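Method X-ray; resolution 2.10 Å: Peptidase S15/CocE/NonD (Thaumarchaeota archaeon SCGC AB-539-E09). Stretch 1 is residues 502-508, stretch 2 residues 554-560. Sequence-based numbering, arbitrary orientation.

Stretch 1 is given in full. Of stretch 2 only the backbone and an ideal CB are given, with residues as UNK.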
# COMPACT_ATOMS: atom_id res chain seq x y z
N ASP A 502 -20.64 17.38 -29.69
CA ASP A 502 -19.24 17.09 -29.45
C ASP A 502 -18.99 15.66 -29.88
O ASP A 502 -19.86 14.81 -29.66
CB ASP A 502 -18.88 17.27 -27.96
CG ASP A 502 -18.59 18.69 -27.53
OD1 ASP A 502 -18.47 19.56 -28.42
OD2 ASP A 502 -18.50 18.93 -26.31
N TRP A 503 -17.85 15.39 -30.52
CA TRP A 503 -17.54 14.04 -30.94
C TRP A 503 -16.19 13.62 -30.39
O TRP A 503 -15.16 14.23 -30.72
CB TRP A 503 -17.60 13.89 -32.48
CG TRP A 503 -18.92 14.27 -33.09
CD1 TRP A 503 -19.23 15.46 -33.69
CD2 TRP A 503 -20.11 13.47 -33.13
NE1 TRP A 503 -20.54 15.44 -34.12
CE2 TRP A 503 -21.10 14.23 -33.79
CE3 TRP A 503 -20.43 12.17 -32.70
CZ2 TRP A 503 -22.39 13.74 -34.03
CZ3 TRP A 503 -21.71 11.68 -32.94
CH2 TRP A 503 -22.68 12.46 -33.58
N VAL A 504 -16.20 12.64 -29.48
CA VAL A 504 -15.00 12.09 -28.85
C VAL A 504 -14.61 10.81 -29.59
O VAL A 504 -15.44 9.91 -29.72
CB VAL A 504 -15.21 11.82 -27.33
CG1 VAL A 504 -13.94 11.26 -26.68
CG2 VAL A 504 -15.69 13.07 -26.60
N VAL A 505 -13.37 10.74 -30.09
CA VAL A 505 -12.88 9.55 -30.78
C VAL A 505 -11.70 9.00 -29.98
O VAL A 505 -10.75 9.73 -29.71
CB VAL A 505 -12.51 9.81 -32.27
CG1 VAL A 505 -11.98 8.54 -32.94
CG2 VAL A 505 -13.71 10.35 -33.05
N LYS A 506 -11.77 7.71 -29.59
CA LYS A 506 -10.69 7.06 -28.83
C LYS A 506 -10.11 5.87 -29.58
O LYS A 506 -10.87 5.03 -30.09
CB LYS A 506 -11.19 6.56 -27.47
CG LYS A 506 -11.98 7.54 -26.63
CD LYS A 506 -12.38 6.84 -25.35
CE LYS A 506 -13.55 7.49 -24.67
NZ LYS A 506 -14.20 6.56 -23.71
N ILE A 507 -8.77 5.75 -29.60
CA ILE A 507 -8.07 4.57 -30.13
C ILE A 507 -7.58 3.80 -28.92
O ILE A 507 -6.96 4.38 -28.02
CB ILE A 507 -6.93 4.91 -31.14
CG1 ILE A 507 -7.51 5.43 -32.46
CG2 ILE A 507 -6.00 3.69 -31.37
CD1 ILE A 507 -6.52 6.09 -33.32
N ILE A 508 -7.89 2.50 -28.86
CA ILE A 508 -7.57 1.68 -27.70
C ILE A 508 -6.84 0.40 -28.10
O ILE A 508 -7.15 -0.21 -29.13
CB ILE A 508 -8.90 1.38 -26.94
CG1 ILE A 508 -9.41 2.61 -26.16
CG2 ILE A 508 -8.80 0.15 -26.03
CD1 ILE A 508 -10.91 2.85 -26.29
N UNK A 554 -19.58 15.22 -42.49
CA UNK A 554 -18.21 14.75 -42.42
C UNK A 554 -17.38 15.60 -41.46
O UNK A 554 -17.41 16.83 -41.54
CB UNK A 554 -17.58 14.76 -43.81
N UNK A 555 -16.61 14.93 -40.59
CA UNK A 555 -15.71 15.55 -39.61
C UNK A 555 -14.30 15.02 -39.80
O UNK A 555 -14.11 13.82 -40.03
CB UNK A 555 -16.19 15.29 -38.18
N UNK A 556 -13.30 15.91 -39.71
CA UNK A 556 -11.90 15.52 -39.77
C UNK A 556 -11.32 15.75 -38.39
O UNK A 556 -11.25 16.89 -37.93
CB UNK A 556 -11.13 16.30 -40.84
N UNK A 557 -11.02 14.66 -37.66
CA UNK A 557 -10.53 14.76 -36.29
C UNK A 557 -9.12 14.16 -36.18
O UNK A 557 -8.97 12.95 -35.99
CB UNK A 557 -11.49 14.05 -35.33
N UNK A 558 -8.06 15.01 -36.29
CA UNK A 558 -6.69 14.49 -36.09
C UNK A 558 -6.52 14.09 -34.63
O UNK A 558 -7.02 14.78 -33.75
CB UNK A 558 -5.64 15.53 -36.49
N UNK A 559 -5.89 12.93 -34.38
CA UNK A 559 -5.76 12.41 -33.03
C UNK A 559 -4.30 12.46 -32.54
O UNK A 559 -3.39 12.52 -33.37
CB UNK A 559 -6.29 10.98 -32.97
N UNK A 560 -4.05 12.43 -31.20
CA UNK A 560 -2.66 12.48 -30.70
C UNK A 560 -1.74 11.44 -31.34
O UNK A 560 -2.20 10.37 -31.74
CB UNK A 560 -2.65 12.28 -29.18

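Stretch 1 is a strand whose W503, V505 and I507 point toward stretch 2, while D502, V504 and K506 point away. The two strands cross at 47°, their axes no nearer than 9.1 Å, so each close contact involves at least one side chain; V505 also contributes its backbone O.

At position 554 nothing of stretch 1 lies within 5.5 Å of the ideal CB. The extended backbone (phi/psi -92/134) suits most residues, and stretch 1 imposes no preference. The residue is E554, which makes no contact here.

At position 555 the CA-to-CB bond points toward stretch 1, and the ideal CB lies 5.4 Å from W503 CD1, with the pyrrole edge of the indole, including the NE1 donor, ahead of it. That gap would suit a side chain longer than alanine: a flat aromatic, a long aliphatic, or a group bearing an acceptor. The residue is Y555, in rotamer m (chi1 -61°). The edge of W503 meets the face of the tyrosine ring, with W503 CD1 over that face; the centroid of the five-membered ring is 4.4 Å from that of the phenol ring, and the planes are inclined at 54°. W503 NE1 approaches Y555 CZ to 3.4 Å.

Position 556 again has open space toward stretch 1, and its beta backbone admits many side chains. R556 occupies it without touching stretch 1.

Position 557 brings the backbones into register: its CA is 7.9 Å from the CA of V505. The CA-to-CB bond points toward stretch 1, and the ideal CB lies 4.9 Å from V505 CG2, in apolar surroundings that call for a medium-sized aliphatic such as valine, leucine, isoleucine or methionine. The residue is I557 (chi1 m, chi2 t). Its CD1 packs 3.8 Å from V505 CG2 and also comes within 4.3 Å of W503 CB, thereby bridging two successive inward-facing residues of stretch 1.

At position 558, phi of -67° is compatible with proline, among others, and no atom of stretch 1 is near the ideal CB. P558 is found, making no contact across the pair.

Position 559 lies beyond the strand, yet its CA-to-CB bond points toward stretch 1, with I507 CD1 4.9 Å from the ideal CB and V505 also ahead. Leucine, isoleucine or methionine would fit this apolar site. The residue is L559 (m, t): its CD1 lies 3.7 Å from I507 CD1 and 4.0 Å from V505 CG1, while its CD2 reaches 3.5 Å from V505 O.

Position 560 has phi -52°, again proline-compatible, and no nearby contact to satisfy. P560 fills it.

Stretch 2 (554-560) EYRIPLP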
# COMPACT_ATOMS: atom_id res chain seq x y z
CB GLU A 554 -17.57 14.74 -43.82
CG GLU A 554 -16.21 14.07 -43.88
CD GLU A 554 -15.53 14.04 -45.24
OE1 GLU A 554 -16.19 14.37 -46.26
OE2 GLU A 554 -14.34 13.67 -45.30
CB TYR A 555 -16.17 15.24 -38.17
CG TYR A 555 -17.55 15.76 -37.84
CD1 TYR A 555 -18.69 15.02 -38.14
CD2 TYR A 555 -17.72 16.98 -37.19
CE1 TYR A 555 -19.96 15.50 -37.84
CE2 TYR A 555 -18.99 17.46 -36.86
CZ TYR A 555 -20.11 16.72 -37.20
OH TYR A 555 -21.35 17.18 -36.89
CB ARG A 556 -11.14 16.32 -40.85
CG ARG A 556 -9.90 15.59 -41.37
CD ARG A 556 -9.03 16.48 -42.23
NE ARG A 556 -7.86 16.96 -41.49
CZ ARG A 556 -6.63 16.45 -41.63
NH1 ARG A 556 -6.40 15.47 -42.48
NH2 ARG A 556 -5.63 16.94 -40.91
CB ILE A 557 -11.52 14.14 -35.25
CG1 ILE A 557 -12.98 14.60 -35.49
CG2 ILE A 557 -11.08 14.45 -33.81
CD1 ILE A 557 -14.06 13.65 -34.92
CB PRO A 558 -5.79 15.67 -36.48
CG PRO A 558 -6.71 16.72 -37.08
CD PRO A 558 -8.06 16.47 -36.49
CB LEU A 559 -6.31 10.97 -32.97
CG LEU A 559 -7.82 10.83 -33.24
CD1 LEU A 559 -8.17 9.41 -33.64
CD2 LEU A 559 -8.65 11.27 -32.04
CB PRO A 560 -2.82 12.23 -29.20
CG PRO A 560 -4.17 12.73 -28.88
CD PRO A 560 -5.02 12.40 -30.08
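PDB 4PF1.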